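Local structure of N-acetylglucosamine 2-epimerase (Xylella fastidiosa, 3GT5) at residues 20-25 with 351-356; 34-39 with 370-375; 53-58 with 116-121; 290-295 with 309-314. The protein is probably a sugar isomerase of the N-acylglucosamine 2-epimerase family, the members of which typically rearrange sugars at or next to carbon 2. All blocks are in the same frame, centred on the assembly; numbering follows the deposited sequence.

Contact 1 of 4, residues 20-25 with 351-356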
loop_
_atom_site.group_PDB
_atom_site.type_symbol
_atom_site.label_atom_id
_atom_site.label_comp_id
_atom_site.label_asym_id
_atom_site.label_seq_id
_atom_site.Cartn_x
_atom_site.Cartn_y
_atom_site.Cartn_z
ATOM N N ALA A 20 8.358 -2.625 -17.520
ATOM C CA ALA A 20 9.584 -2.695 -18.306
ATOM C C ALA A 20 10.808 -2.269 -17.496
ATOM O O ALA A 20 11.895 -2.764 -17.757
ATOM C CB ALA A 20 9.444 -1.885 -19.638
ATOM N N PHE A 21 10.654 -1.405 -16.490
ATOM C CA PHE A 21 11.766 -1.067 -15.593
ATOM C C PHE A 21 12.214 -2.291 -14.771
ATOM O O PHE A 21 13.417 -2.606 -14.643
ATOM C CB PHE A 21 11.375 0.084 -14.619
ATOM C CG PHE A 21 12.411 0.380 -13.606
ATOM C CD1 PHE A 21 13.503 1.151 -13.938
ATOM C CD2 PHE A 21 12.362 -0.158 -12.340
ATOM C CE1 PHE A 21 14.465 1.419 -13.026
ATOM C CE2 PHE A 21 13.357 0.107 -11.420
ATOM C CZ PHE A 21 14.398 0.900 -11.764
ATOM N N TYR A 22 11.250 -2.996 -14.176
ATOM C CA TYR A 22 11.563 -4.059 -13.211
ATOM C C TYR A 22 11.813 -5.414 -13.890
ATOM O O TYR A 22 12.561 -6.211 -13.397
ATOM C CB TYR A 22 10.389 -4.245 -12.243
ATOM C CG TYR A 22 10.276 -3.155 -11.232
ATOM C CD1 TYR A 22 9.295 -2.169 -11.359
ATOM C CD2 TYR A 22 11.178 -3.072 -10.153
ATOM C CE1 TYR A 22 9.205 -1.108 -10.457
ATOM C CE2 TYR A 22 11.052 -2.019 -9.193
ATOM C CZ TYR A 22 10.086 -1.060 -9.365
ATOM O OH TYR A 22 9.949 -0.039 -8.456
ATOM N N HIS A 23 11.117 -5.662 -14.988
ATOM C CA HIS A 23 11.136 -6.977 -15.614
ATOM C C HIS A 23 12.092 -6.997 -16.810
ATOM O O HIS A 23 11.988 -6.123 -17.666
ATOM C CB HIS A 23 9.729 -7.380 -16.091
ATOM C CG HIS A 23 9.682 -8.791 -16.579
ATOM N ND1 HIS A 23 9.811 -9.852 -15.721
ATOM C CD2 HIS A 23 9.631 -9.311 -17.830
ATOM C CE1 HIS A 23 9.819 -10.981 -16.418
ATOM N NE2 HIS A 23 9.721 -10.676 -17.701
ATOM N N PRO A 24 13.015 -7.983 -16.870
ATOM C CA PRO A 24 13.203 -9.109 -15.953
ATOM C C PRO A 24 14.342 -8.922 -14.916
ATOM O O PRO A 24 14.706 -9.863 -14.197
ATOM C CB PRO A 24 13.542 -10.239 -16.912
ATOM C CG PRO A 24 14.490 -9.541 -17.875
ATOM C CD PRO A 24 13.818 -8.166 -18.099
ATOM N N ARG A 25 14.878 -7.716 -14.799
ATOM C CA ARG A 25 16.054 -7.486 -13.964
ATOM C C ARG A 25 15.843 -7.721 -12.458
ATOM O O ARG A 25 16.805 -8.015 -11.744
ATOM C CB ARG A 25 16.603 -6.085 -14.195
ATOM C CG ARG A 25 17.314 -5.961 -15.533
ATOM C CD ARG A 25 17.733 -4.536 -15.844
ATOM N NE ARG A 25 16.613 -3.595 -15.707
ATOM C CZ ARG A 25 16.717 -2.286 -15.902
ATOM N NH1 ARG A 25 15.647 -1.493 -15.749
ATOM N NH2 ARG A 25 17.872 -1.772 -16.282
ATOM N N TYR A 351 13.895 5.903 -17.897
ATOM C CA TYR A 351 14.016 4.519 -17.503
ATOM C C TYR A 351 12.721 3.864 -17.056
ATOM O O TYR A 351 12.645 2.627 -17.022
ATOM C CB TYR A 351 15.057 4.366 -16.389
ATOM C CG TYR A 351 16.461 4.761 -16.785
ATOM C CD1 TYR A 351 17.158 4.055 -17.777
ATOM C CD2 TYR A 351 17.109 5.835 -16.158
ATOM C CE1 TYR A 351 18.460 4.401 -18.114
ATOM C CE2 TYR A 351 18.444 6.181 -16.496
ATOM C CZ TYR A 351 19.091 5.468 -17.483
ATOM O OH TYR A 351 20.401 5.789 -17.857
ATOM N N GLY A 352 11.722 4.678 -16.698
ATOM C CA GLY A 352 10.424 4.165 -16.250
ATOM C C GLY A 352 10.388 4.004 -14.734
ATOM O O GLY A 352 11.440 4.025 -14.053
ATOM N N ALA A 353 9.148 3.861 -14.227
ATOM C CA ALA A 353 8.837 3.728 -12.805
ATOM C C ALA A 353 8.957 5.134 -12.224
ATOM O O ALA A 353 9.328 6.066 -12.931
ATOM C CB ALA A 353 9.742 2.711 -12.123
ATOM N N TRP A 354 8.566 5.316 -10.966
ATOM C CA TRP A 354 8.569 6.627 -10.343
ATOM C C TRP A 354 9.765 6.783 -9.415
ATOM O O TRP A 354 10.284 5.804 -8.849
ATOM C CB TRP A 354 7.301 6.810 -9.474
ATOM C CG TRP A 354 5.951 6.907 -10.173
ATOM C CD1 TRP A 354 5.490 6.166 -11.243
ATOM C CD2 TRP A 354 4.839 7.714 -9.759
ATOM N NE1 TRP A 354 4.204 6.495 -11.524
ATOM C CE2 TRP A 354 3.766 7.431 -10.627
ATOM C CE3 TRP A 354 4.641 8.626 -8.729
ATOM C CZ2 TRP A 354 2.543 8.064 -10.517
ATOM C CZ3 TRP A 354 3.427 9.242 -8.617
ATOM C CH2 TRP A 354 2.392 8.974 -9.496
ATOM N N TYR A 355 10.230 8.026 -9.258
ATOM C CA TYR A 355 11.183 8.325 -8.190
ATOM C C TYR A 355 10.481 8.121 -6.869
ATOM O O TYR A 355 9.274 8.293 -6.814
ATOM C CB TYR A 355 11.715 9.736 -8.279
ATOM C CG TYR A 355 12.333 10.044 -9.628
ATOM C CD1 TYR A 355 13.362 9.275 -10.121
ATOM C CD2 TYR A 355 11.864 11.108 -10.395
ATOM C CE1 TYR A 355 13.940 9.564 -11.385
ATOM C CE2 TYR A 355 12.412 11.410 -11.643
ATOM C CZ TYR A 355 13.467 10.613 -12.122
ATOM O OH TYR A 355 14.019 10.892 -13.349
ATOM N N ARG A 356 11.217 7.736 -5.821
ATOM C CA ARG A 356 10.580 7.559 -4.508
ATOM C C ARG A 356 10.118 8.897 -3.882
ATOM O O ARG A 356 8.996 9.015 -3.403
ATOM C CB ARG A 356 11.448 6.763 -3.551
ATOM C CG ARG A 356 10.793 6.444 -2.201
ATOM C CD ARG A 356 11.653 5.562 -1.313
ATOM N NE ARG A 356 12.708 6.348 -0.654
ATOM C CZ ARG A 356 12.601 6.949 0.529
ATOM N NH1 ARG A 356 13.639 7.635 1.002
ATOM N NH2 ARG A 356 11.490 6.864 1.259
HETATM O O HOH W 1 14.861 0.744 -17.185
#
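Phe21, in the final turn of helix 8-22, brings its ring up to the carbonyls of Tyr351 and Gly352 and the methyl of Ala353, joining the N-terminal helix of an (alpha/alpha)6 barrel to the loop after helix 329-346. Parts of the chain more than 320 residues apart thereby meet, consistent with closure of the ring of helices.

The apolar part centres on this ring. CG is anti to the backbone N (chi1 174°), which carries the phenyl group toward the loop. Ala353 CB sits 3.8 Å from Phe21 CG, and its CH-pi approach to the ring is off-centre, 30° from the normal. Ala353 CB also reaches Tyr22 CE1 at 4.2 Å. The two rings are themselves packed, Phe21 CD2 standing over the centre of the Tyr22 face.

Two carbonyls meet the Phe21 ring. Tyr351 O lies at its edge, 3.5 Å from Phe21 CD1, and Gly352 O approaches the same carbon obliquely; the latter oxygen also accepts a hydrogen bond from Lys369 NZ. Tyr22 OH has its partners beyond this loop, in Asp376 and Ser370.

The polar link is indirect. Arg25 NH1 donates to Phe21 O over 2.7 Å, nearly straight (166°) and on a lone pair in the carbonyl plane. Arg25 NH1 also donates to a water at 2.8 Å, and that water donates to Tyr351 O at 2.9 Å.

Contact 2 of 4, residues 34-39 with 370-375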
loop_
_atom_site.group_PDB
_atom_site.type_symbol
_atom_site.label_atom_id
_atom_site.label_comp_id
_atom_site.label_asym_id
_atom_site.label_seq_id
_atom_site.Cartn_x
_atom_site.Cartn_y
_atom_site.Cartn_z
ATOM N N PHE A 34 15.371 -9.209 -6.369
ATOM C CA PHE A 34 16.253 -8.188 -5.813
ATOM C C PHE A 34 15.349 -7.019 -5.366
ATOM O O PHE A 34 14.318 -6.720 -6.004
ATOM C CB PHE A 34 17.269 -7.703 -6.836
ATOM C CG PHE A 34 18.120 -8.797 -7.391
ATOM C CD1 PHE A 34 19.109 -9.406 -6.591
ATOM C CD2 PHE A 34 17.941 -9.242 -8.697
ATOM C CE1 PHE A 34 19.905 -10.445 -7.099
ATOM C CE2 PHE A 34 18.737 -10.291 -9.195
ATOM C CZ PHE A 34 19.717 -10.876 -8.389
ATOM N N HIS A 35 15.732 -6.357 -4.286
ATOM C CA HIS A 35 14.874 -5.342 -3.654
ATOM C C HIS A 35 15.418 -3.899 -3.642
ATOM O O HIS A 35 14.747 -3.007 -3.143
ATOM C CB HIS A 35 14.535 -5.777 -2.223
ATOM C CG HIS A 35 13.724 -7.030 -2.160
ATOM N ND1 HIS A 35 13.460 -7.686 -0.980
ATOM C CD2 HIS A 35 13.117 -7.749 -3.133
ATOM C CE1 HIS A 35 12.711 -8.746 -1.225
ATOM N NE2 HIS A 35 12.464 -8.795 -2.522
ATOM N N TYR A 36 16.617 -3.664 -4.192
ATOM C CA TYR A 36 17.227 -2.338 -4.157
ATOM C C TYR A 36 17.713 -1.941 -5.556
ATOM O O TYR A 36 18.645 -2.570 -6.099
ATOM C CB TYR A 36 18.396 -2.336 -3.169
ATOM C CG TYR A 36 18.019 -2.481 -1.695
ATOM C CD1 TYR A 36 17.897 -1.369 -0.862
ATOM C CD2 TYR A 36 17.821 -3.725 -1.138
ATOM C CE1 TYR A 36 17.580 -1.500 0.477
ATOM C CE2 TYR A 36 17.494 -3.873 0.195
ATOM C CZ TYR A 36 17.392 -2.750 0.999
ATOM O OH TYR A 36 17.095 -2.911 2.322
ATOM N N PHE A 37 17.049 -0.948 -6.149
ATOM C CA PHE A 37 17.319 -0.521 -7.520
ATOM C C PHE A 37 17.645 0.957 -7.620
ATOM O O PHE A 37 16.956 1.836 -7.042
ATOM C CB PHE A 37 16.122 -0.742 -8.447
ATOM C CG PHE A 37 15.578 -2.156 -8.451
ATOM C CD1 PHE A 37 15.825 -2.997 -9.516
ATOM C CD2 PHE A 37 14.772 -2.629 -7.413
ATOM C CE1 PHE A 37 15.331 -4.280 -9.527
ATOM C CE2 PHE A 37 14.270 -3.922 -7.440
ATOM C CZ PHE A 37 14.558 -4.745 -8.478
ATOM N N ARG A 38 18.693 1.260 -8.394
ATOM C CA ARG A 38 18.975 2.619 -8.795
ATOM C C ARG A 38 18.054 3.117 -9.917
ATOM O O ARG A 38 17.317 2.330 -10.524
ATOM C CB ARG A 38 20.428 2.752 -9.296
ATOM C CG ARG A 38 21.466 2.420 -8.272
ATOM C CD ARG A 38 22.893 2.751 -8.780
ATOM N NE ARG A 38 23.868 2.338 -7.789
ATOM C CZ ARG A 38 24.494 1.157 -7.757
ATOM N NH1 ARG A 38 24.279 0.218 -8.672
ATOM N NH2 ARG A 38 25.357 0.911 -6.775
ATOM N N ASP A 39 18.132 4.416 -10.217
ATOM C CA ASP A 39 17.295 5.027 -11.243
ATOM C C ASP A 39 17.399 4.284 -12.563
ATOM O O ASP A 39 16.420 4.174 -13.273
ATOM C CB ASP A 39 17.666 6.486 -11.487
ATOM C CG ASP A 39 17.193 7.445 -10.382
ATOM O OD1 ASP A 39 16.297 7.108 -9.583
ATOM O OD2 ASP A 39 17.695 8.598 -10.332
ATOM N N SER A 370 14.259 2.738 -6.024
ATOM C CA SER A 370 13.422 1.751 -5.347
ATOM C C SER A 370 14.265 0.989 -4.345
ATOM O O SER A 370 14.766 -0.087 -4.630
ATOM C CB SER A 370 12.799 0.765 -6.316
ATOM O OG SER A 370 11.950 1.389 -7.215
ATOM N N PRO A 371 14.368 1.524 -3.129
ATOM C CA PRO A 371 14.919 0.731 -2.036
ATOM C C PRO A 371 13.895 -0.310 -1.561
ATOM O O PRO A 371 12.750 -0.324 -2.014
ATOM C CB PRO A 371 15.223 1.774 -0.953
ATOM C CG PRO A 371 14.528 3.052 -1.382
ATOM C CD PRO A 371 13.861 2.835 -2.687
ATOM N N ALA A 372 14.309 -1.143 -0.628
ATOM C CA ALA A 372 13.455 -2.173 -0.031
ATOM C C ALA A 372 12.167 -1.547 0.436
ATOM O O ALA A 372 12.165 -0.473 1.048
ATOM C CB ALA A 372 14.166 -2.832 1.131
ATOM N N GLY A 373 11.054 -2.213 0.101
ATOM C CA GLY A 373 9.717 -1.687 0.374
ATOM C C GLY A 373 9.042 -1.118 -0.880
ATOM O O GLY A 373 7.808 -1.173 -1.015
ATOM N N LYS A 374 9.816 -0.567 -1.813
ATOM C CA LYS A 374 9.207 0.052 -3.022
ATOM C C LYS A 374 9.329 -0.852 -4.222
ATOM O O LYS A 374 10.432 -1.238 -4.592
ATOM C CB LYS A 374 9.846 1.402 -3.336
ATOM C CG LYS A 374 9.453 1.992 -4.663
ATOM C CD LYS A 374 9.742 3.507 -4.729
ATOM C CE LYS A 374 9.345 4.164 -6.011
ATOM N NZ LYS A 374 10.009 3.591 -7.226
ATOM N N THR A 375 8.193 -1.184 -4.822
ATOM C CA THR A 375 8.152 -1.975 -6.027
ATOM C C THR A 375 7.286 -1.308 -7.053
ATOM O O THR A 375 7.019 -1.890 -8.095
ATOM C CB THR A 375 7.634 -3.423 -5.784
ATOM O OG1 THR A 375 6.221 -3.367 -5.569
ATOM C CG2 THR A 375 8.338 -4.029 -4.617
HETATM O O HOH W 2 12.079 -3.344 -3.601
#
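Phe37 and Ser370 form a single antiparallel hydrogen-bonded bridge that ties the short strand 36-37 to the loop before helix 377-387, in the loops that connect the helices of the (alpha/alpha)6 barrel. Both backbone bonds are made: Phe37 N to Ser370 O at 2.9 Å, and Ser370 N to Phe37 O at 3.0 Å, almost straight at 174°. A water lies within hydrogen-bonding distance of both segments, 2.7 Å from His35 O and 2.9 Å from Lys374 O.

Past the bridge the loop reverses in a type II turn from Pro371 to Lys374, closed by Lys374 N bonding to Pro371 O. Gly373 has the positive phi (103°) usual at the third position of such a turn.

Packing falls mainly to Tyr36, whose hydroxyl bonds to His48 ND1. Tyr36 CD1 touches Pro371 CB at 4.1 Å. Ala372 N stands 3.5 Å above one face of the Tyr36 ring, displaced toward the rim, while Ala372 CB presses closely on the phenol end, 3.2 Å from Tyr36 CZ.

Contact 3 of 4, residues 53-58 with 116-121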
loop_
_atom_site.group_PDB
_atom_site.type_symbol
_atom_site.label_atom_id
_atom_site.label_comp_id
_atom_site.label_asym_id
_atom_site.label_seq_id
_atom_site.Cartn_x
_atom_site.Cartn_y
_atom_site.Cartn_z
ATOM N N SER A 53 8.882 -5.980 0.180
ATOM C CA SER A 53 9.203 -6.130 -1.268
ATOM C C SER A 53 8.867 -7.517 -1.841
ATOM O O SER A 53 8.282 -7.637 -2.958
ATOM C CB SER A 53 10.645 -5.720 -1.581
ATOM O OG SER A 53 10.738 -4.315 -1.591
ATOM N N SER A 54 9.230 -8.570 -1.113
ATOM C CA SER A 54 8.957 -9.945 -1.567
ATOM C C SER A 54 7.463 -10.135 -1.881
ATOM O O SER A 54 7.090 -10.749 -2.889
ATOM C CB SER A 54 9.386 -11.000 -0.517
ATOM O OG SER A 54 10.794 -11.057 -0.375
ATOM N N THR A 55 6.605 -9.626 -1.022
ATOM C CA THR A 55 5.152 -9.724 -1.238
ATOM C C THR A 55 4.626 -8.743 -2.302
ATOM O O THR A 55 3.776 -9.110 -3.132
ATOM C CB THR A 55 4.424 -9.560 0.096
ATOM O OG1 THR A 55 4.825 -8.330 0.723
ATOM C CG2 THR A 55 4.695 -10.748 1.024
ATOM N N ARG A 56 5.094 -7.495 -2.277
ATOM C CA ARG A 56 4.605 -6.501 -3.232
ATOM C C ARG A 56 4.947 -6.891 -4.664
ATOM O O ARG A 56 4.173 -6.628 -5.575
ATOM C CB ARG A 56 5.140 -5.100 -2.901
ATOM C CG ARG A 56 4.347 -4.441 -1.759
ATOM C CD ARG A 56 4.913 -3.089 -1.408
ATOM N NE ARG A 56 4.195 -2.488 -0.284
ATOM C CZ ARG A 56 4.430 -1.250 0.168
ATOM N NH1 ARG A 56 5.296 -0.468 -0.459
ATOM N NH2 ARG A 56 3.736 -0.771 1.201
ATOM N N PHE A 57 6.118 -7.494 -4.883
ATOM C CA PHE A 57 6.457 -7.944 -6.251
ATOM C C PHE A 57 5.518 -9.053 -6.747
ATOM O O PHE A 57 5.250 -9.143 -7.927
ATOM C CB PHE A 57 7.875 -8.457 -6.349
ATOM C CG PHE A 57 8.897 -7.412 -6.697
ATOM C CD1 PHE A 57 8.863 -6.760 -7.925
ATOM C CD2 PHE A 57 9.940 -7.141 -5.826
ATOM C CE1 PHE A 57 9.834 -5.806 -8.248
ATOM C CE2 PHE A 57 10.923 -6.188 -6.150
ATOM C CZ PHE A 57 10.855 -5.533 -7.368
ATOM N N VAL A 58 5.014 -9.906 -5.854
ATOM C CA VAL A 58 3.968 -10.866 -6.254
ATOM C C VAL A 58 2.716 -10.134 -6.736
ATOM O O VAL A 58 2.143 -10.484 -7.760
ATOM C CB VAL A 58 3.610 -11.789 -5.091
ATOM C CG1 VAL A 58 2.321 -12.626 -5.357
ATOM C CG2 VAL A 58 4.756 -12.694 -4.773
ATOM N N ALA A 116 -0.320 -8.434 6.471
ATOM C CA ALA A 116 -1.264 -7.822 5.528
ATOM C C ALA A 116 -0.741 -8.079 4.104
ATOM O O ALA A 116 -1.494 -8.557 3.223
ATOM C CB ALA A 116 -1.392 -6.353 5.783
ATOM N N PHE A 117 0.542 -7.803 3.912
ATOM C CA PHE A 117 1.192 -8.023 2.614
ATOM C C PHE A 117 1.284 -9.475 2.190
ATOM O O PHE A 117 1.043 -9.801 1.045
ATOM C CB PHE A 117 2.445 -7.179 2.431
ATOM C CG PHE A 117 2.109 -5.772 2.094
ATOM C CD1 PHE A 117 1.744 -5.418 0.779
ATOM C CD2 PHE A 117 1.954 -4.784 3.087
ATOM C CE1 PHE A 117 1.319 -4.156 0.475
ATOM C CE2 PHE A 117 1.522 -3.489 2.748
ATOM C CZ PHE A 117 1.196 -3.178 1.452
ATOM N N VAL A 118 1.513 -10.362 3.132
ATOM C CA VAL A 118 1.429 -11.793 2.854
ATOM C C VAL A 118 0.022 -12.201 2.414
ATOM O O VAL A 118 -0.124 -12.917 1.394
ATOM C CB VAL A 118 1.899 -12.577 4.092
ATOM C CG1 VAL A 118 1.516 -14.095 3.967
ATOM C CG2 VAL A 118 3.469 -12.413 4.328
ATOM N N MET A 119 -1.024 -11.733 3.134
ATOM C CA MET A 119 -2.447 -11.996 2.762
ATOM C C MET A 119 -2.749 -11.480 1.349
ATOM O O MET A 119 -3.363 -12.170 0.521
ATOM C CB MET A 119 -3.443 -11.458 3.789
ATOM C CG MET A 119 -4.882 -11.764 3.445
ATOM S SD MET A 119 -5.334 -13.601 3.482
ATOM C CE MET A 119 -5.994 -13.672 5.187
ATOM N N LEU A 120 -2.256 -10.287 1.043
ATOM C CA LEU A 120 -2.417 -9.729 -0.279
ATOM C C LEU A 120 -1.712 -10.588 -1.340
ATOM O O LEU A 120 -2.329 -10.870 -2.401
ATOM C CB LEU A 120 -1.871 -8.295 -0.315
ATOM C CG LEU A 120 -2.025 -7.588 -1.665
ATOM C CD1 LEU A 120 -3.514 -7.354 -2.014
ATOM C CD2 LEU A 120 -1.257 -6.244 -1.695
ATOM N N ALA A 121 -0.473 -11.020 -1.074
ATOM C CA ALA A 121 0.267 -11.847 -2.047
ATOM C C ALA A 121 -0.499 -13.174 -2.291
ATOM O O ALA A 121 -0.625 -13.666 -3.431
ATOM C CB ALA A 121 1.704 -12.127 -1.596
#
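Thr55 points at helix 116-121, its side chain crossing that of Phe117 at about a right angle. OG1 takes the crowded position between the backbone N and the carbonyl carbon (chi1 55°). There it bonds back to Leu51 O in its own helix, and Thr55 OG1 also comes within 3.1 Å of Phe117 CB, a tight fit. Thr55 CG2, anti to the carbonyl carbon, touches Val118 CG2 at 3.9 Å, while Thr55 CB rests 3.5 Å from Phe117 O. The small Ala121 faces the same residue, and the closest CA pair, Thr55 and Ala121, is 5.4 Å apart.

Arg56 leaves the helix with its chain extended from CG to NE and crosses the Phe117 ring at a slant. Arg56 NE stands over one face, 3.4 Å from Phe117 CE1, and the guanidinium makes an off-centre cation-pi contact, Arg56 CZ being 4.5 Å from the Phe117 ring centroid. The two planes are 61° apart, so this is no flat stack. Arg56 NH1 has a weak hydrogen bond to Gly373 O, and Tyr377 meets Phe117 edge-to-face.

The segment axes approach to 8.5 Å and run in the same direction at 27°, as neighbouring inner helices of an (alpha/alpha)6 barrel do. Val84 and Leu81 of helix 71-88 also touch Thr55 and Val58.

One turn on from Thr55, Val58 directs CG1, anti to its backbone N, at Ala121, where it touches the methyl CB at 3.8 Å.

Contact 4 of 4, residues 290-295 with 309-314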
loop_
_atom_site.group_PDB
_atom_site.type_symbol
_atom_site.label_atom_id
_atom_site.label_comp_id
_atom_site.label_asym_id
_atom_site.label_seq_id
_atom_site.Cartn_x
_atom_site.Cartn_y
_atom_site.Cartn_z
ATOM N N GLY A 290 3.379 22.573 -6.684
ATOM C CA GLY A 290 2.674 21.337 -7.087
ATOM C C GLY A 290 2.949 20.188 -6.131
ATOM O O GLY A 290 3.997 20.130 -5.480
ATOM N N GLY A 291 1.981 19.264 -6.036
ATOM C CA GLY A 291 2.217 17.977 -5.352
ATOM C C GLY A 291 1.682 18.014 -3.925
ATOM O O GLY A 291 1.593 19.066 -3.324
ATOM N N LEU A 292 1.341 16.843 -3.395
ATOM C CA LEU A 292 0.905 16.739 -2.013
ATOM C C LEU A 292 2.118 16.513 -1.102
ATOM O O LEU A 292 2.929 15.579 -1.311
ATOM C CB LEU A 292 -0.069 15.570 -1.859
ATOM C CG LEU A 292 -1.394 15.660 -2.584
ATOM C CD1 LEU A 292 -2.083 14.287 -2.505
ATOM C CD2 LEU A 292 -2.250 16.731 -1.963
ATOM N N CYS A 293 2.233 17.372 -0.075
ATOM C CA CYS A 293 3.273 17.227 0.953
ATOM C C CYS A 293 3.069 15.968 1.803
ATOM O O CYS A 293 1.958 15.421 1.845
ATOM C CB CYS A 293 3.277 18.457 1.870
ATOM S SG CYS A 293 3.769 19.958 0.990
ATOM N N TYR A 294 4.133 15.508 2.441
ATOM C CA TYR A 294 4.135 14.214 3.143
ATOM C C TYR A 294 3.321 14.218 4.447
ATOM O O TYR A 294 2.639 13.229 4.747
ATOM C CB TYR A 294 5.542 13.806 3.467
ATOM C CG TYR A 294 5.753 12.382 3.905
ATOM C CD1 TYR A 294 5.228 11.304 3.185
ATOM C CD2 TYR A 294 6.568 12.105 4.987
ATOM C CE1 TYR A 294 5.513 9.989 3.559
ATOM C CE2 TYR A 294 6.826 10.805 5.391
ATOM C CZ TYR A 294 6.295 9.756 4.672
ATOM O OH TYR A 294 6.619 8.480 5.063
ATOM N N GLY A 295 3.406 15.310 5.211
ATOM C CA GLY A 295 2.900 15.300 6.586
ATOM C C GLY A 295 2.506 16.667 7.097
ATOM O O GLY A 295 3.093 17.686 6.700
ATOM N N PHE A 309 6.146 9.488 -3.864
ATOM C CA PHE A 309 5.461 8.844 -4.985
ATOM C C PHE A 309 4.065 8.330 -4.597
ATOM O O PHE A 309 3.072 8.649 -5.246
ATOM C CB PHE A 309 6.333 7.710 -5.577
ATOM C CG PHE A 309 6.396 6.429 -4.764
ATOM C CD1 PHE A 309 5.828 5.259 -5.245
ATOM C CD2 PHE A 309 7.078 6.376 -3.528
ATOM C CE1 PHE A 309 5.886 4.087 -4.509
ATOM C CE2 PHE A 309 7.094 5.214 -2.775
ATOM C CZ PHE A 309 6.521 4.058 -3.287
ATOM N N TRP A 310 4.020 7.587 -3.495
ATOM C CA TRP A 310 2.818 6.839 -3.129
ATOM C C TRP A 310 1.694 7.750 -2.669
ATOM O O TRP A 310 0.498 7.472 -2.856
ATOM C CB TRP A 310 3.139 5.777 -2.086
ATOM C CG TRP A 310 3.486 6.295 -0.692
ATOM C CD1 TRP A 310 4.719 6.500 -0.188
ATOM C CD2 TRP A 310 2.558 6.630 0.347
ATOM N NE1 TRP A 310 4.629 6.967 1.113
ATOM C CE2 TRP A 310 3.316 7.017 1.476
ATOM C CE3 TRP A 310 1.162 6.629 0.432
ATOM C CZ2 TRP A 310 2.739 7.401 2.679
ATOM C CZ3 TRP A 310 0.562 7.036 1.635
ATOM C CH2 TRP A 310 1.363 7.416 2.749
ATOM N N VAL A 311 2.057 8.894 -2.070
ATOM C CA VAL A 311 1.060 9.927 -1.709
ATOM C C VAL A 311 0.279 10.482 -2.911
ATOM O O VAL A 311 -0.937 10.606 -2.886
ATOM C CB VAL A 311 1.753 11.066 -0.890
ATOM C CG1 VAL A 311 0.764 12.131 -0.483
ATOM C CG2 VAL A 311 2.426 10.405 0.368
ATOM N N GLN A 312 0.999 10.759 -3.988
ATOM C CA GLN A 312 0.359 11.236 -5.176
ATOM C C GLN A 312 -0.510 10.129 -5.799
ATOM O O GLN A 312 -1.615 10.396 -6.232
ATOM C CB GLN A 312 1.398 11.731 -6.182
ATOM C CG GLN A 312 2.614 12.456 -5.624
ATOM C CD GLN A 312 2.327 13.579 -4.639
ATOM O OE1 GLN A 312 1.451 14.407 -4.851
ATOM N NE2 GLN A 312 3.118 13.634 -3.570
ATOM N N ALA A 313 0.023 8.916 -5.828
ATOM C CA ALA A 313 -0.634 7.757 -6.492
ATOM C C ALA A 313 -1.966 7.390 -5.773
ATOM O O ALA A 313 -2.989 7.176 -6.388
ATOM C CB ALA A 313 0.358 6.568 -6.523
ATOM N N GLU A 314 -1.920 7.273 -4.459
ATOM C CA GLU A 314 -3.097 6.854 -3.693
ATOM C C GLU A 314 -4.187 7.924 -3.834
ATOM O O GLU A 314 -5.392 7.624 -3.896
ATOM C CB GLU A 314 -2.766 6.637 -2.209
ATOM C CG GLU A 314 -1.896 5.413 -1.938
ATOM C CD GLU A 314 -2.557 4.073 -2.317
ATOM O OE1 GLU A 314 -3.820 3.955 -2.272
ATOM O OE2 GLU A 314 -1.829 3.119 -2.658
HETATM O O HOH W 3 6.850 6.631 2.887
#
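The approach to helix 309-326 of the (alpha/alpha)6 barrel is made through a beta hairpin, strands 295-296 and 302-308, where Leu292, on the chain entering that hairpin, is bonded to Gln312 in the first turns of the helix following it. The hairpin carries a classic beta bulge, Tyr294 and Gly295 both facing Asp304.

Gln312 makes the polar link with both ends of its amide. Gln312 OE1 accepts from Leu292 N at 2.8 Å, almost straight (175°) and on an in-plane lone pair, and Gln312 NE2 donates to Leu292 O at 3.0 Å. One flat side-chain amide thus grips the N-H and C=O of a single residue, much as a neighbouring strand would, and this fixes which way the amide is turned. A bend at chi2 (-50°) brings it there, while NE2 bonds in addition to Tyr308 O, just ahead of the helix.

Leu292 CB touches Val311 CG1 at 3.8 Å, and Leu338 of helix 329-346 packs against both Leu292 and Gln312. The other Val311 methyl, CG2, lies at the edge of the Tyr294 ring, 4.1 Å from Tyr294 CD1.

Tyr294 crosses Trp310 at about a right angle, its CE1 lying 3.9 Å from Trp310 CZ2. A water joins the two polar tips: it accepts from Trp310 NE1 at 2.9 Å and is hydrogen-bonded to Tyr294 OH at 2.9 Å.

Overall arrangement
Contact 3 lies deepest, every touching residue buried and its centre about 10 Å from that of the chain; it is purely helix on helix, with no hydrogen bond across it. Contacts 1 and 4 are mostly buried too, though contact 1 alone has an exposed touching residue, Tyr351; contact 2 is partly buried. These three involve loops and carry polar links: through water in contact 1, backbone to backbone in contact 2, side-chain amide to backbone in contact 4. Contacts 1 and 2 have centres about 9 Å apart, and Lys374 NZ bonds to Trp354 O. Contacts 3 and 4 both use helices that directly follow a strand, but lie on opposite sides of the chain's centre without touching.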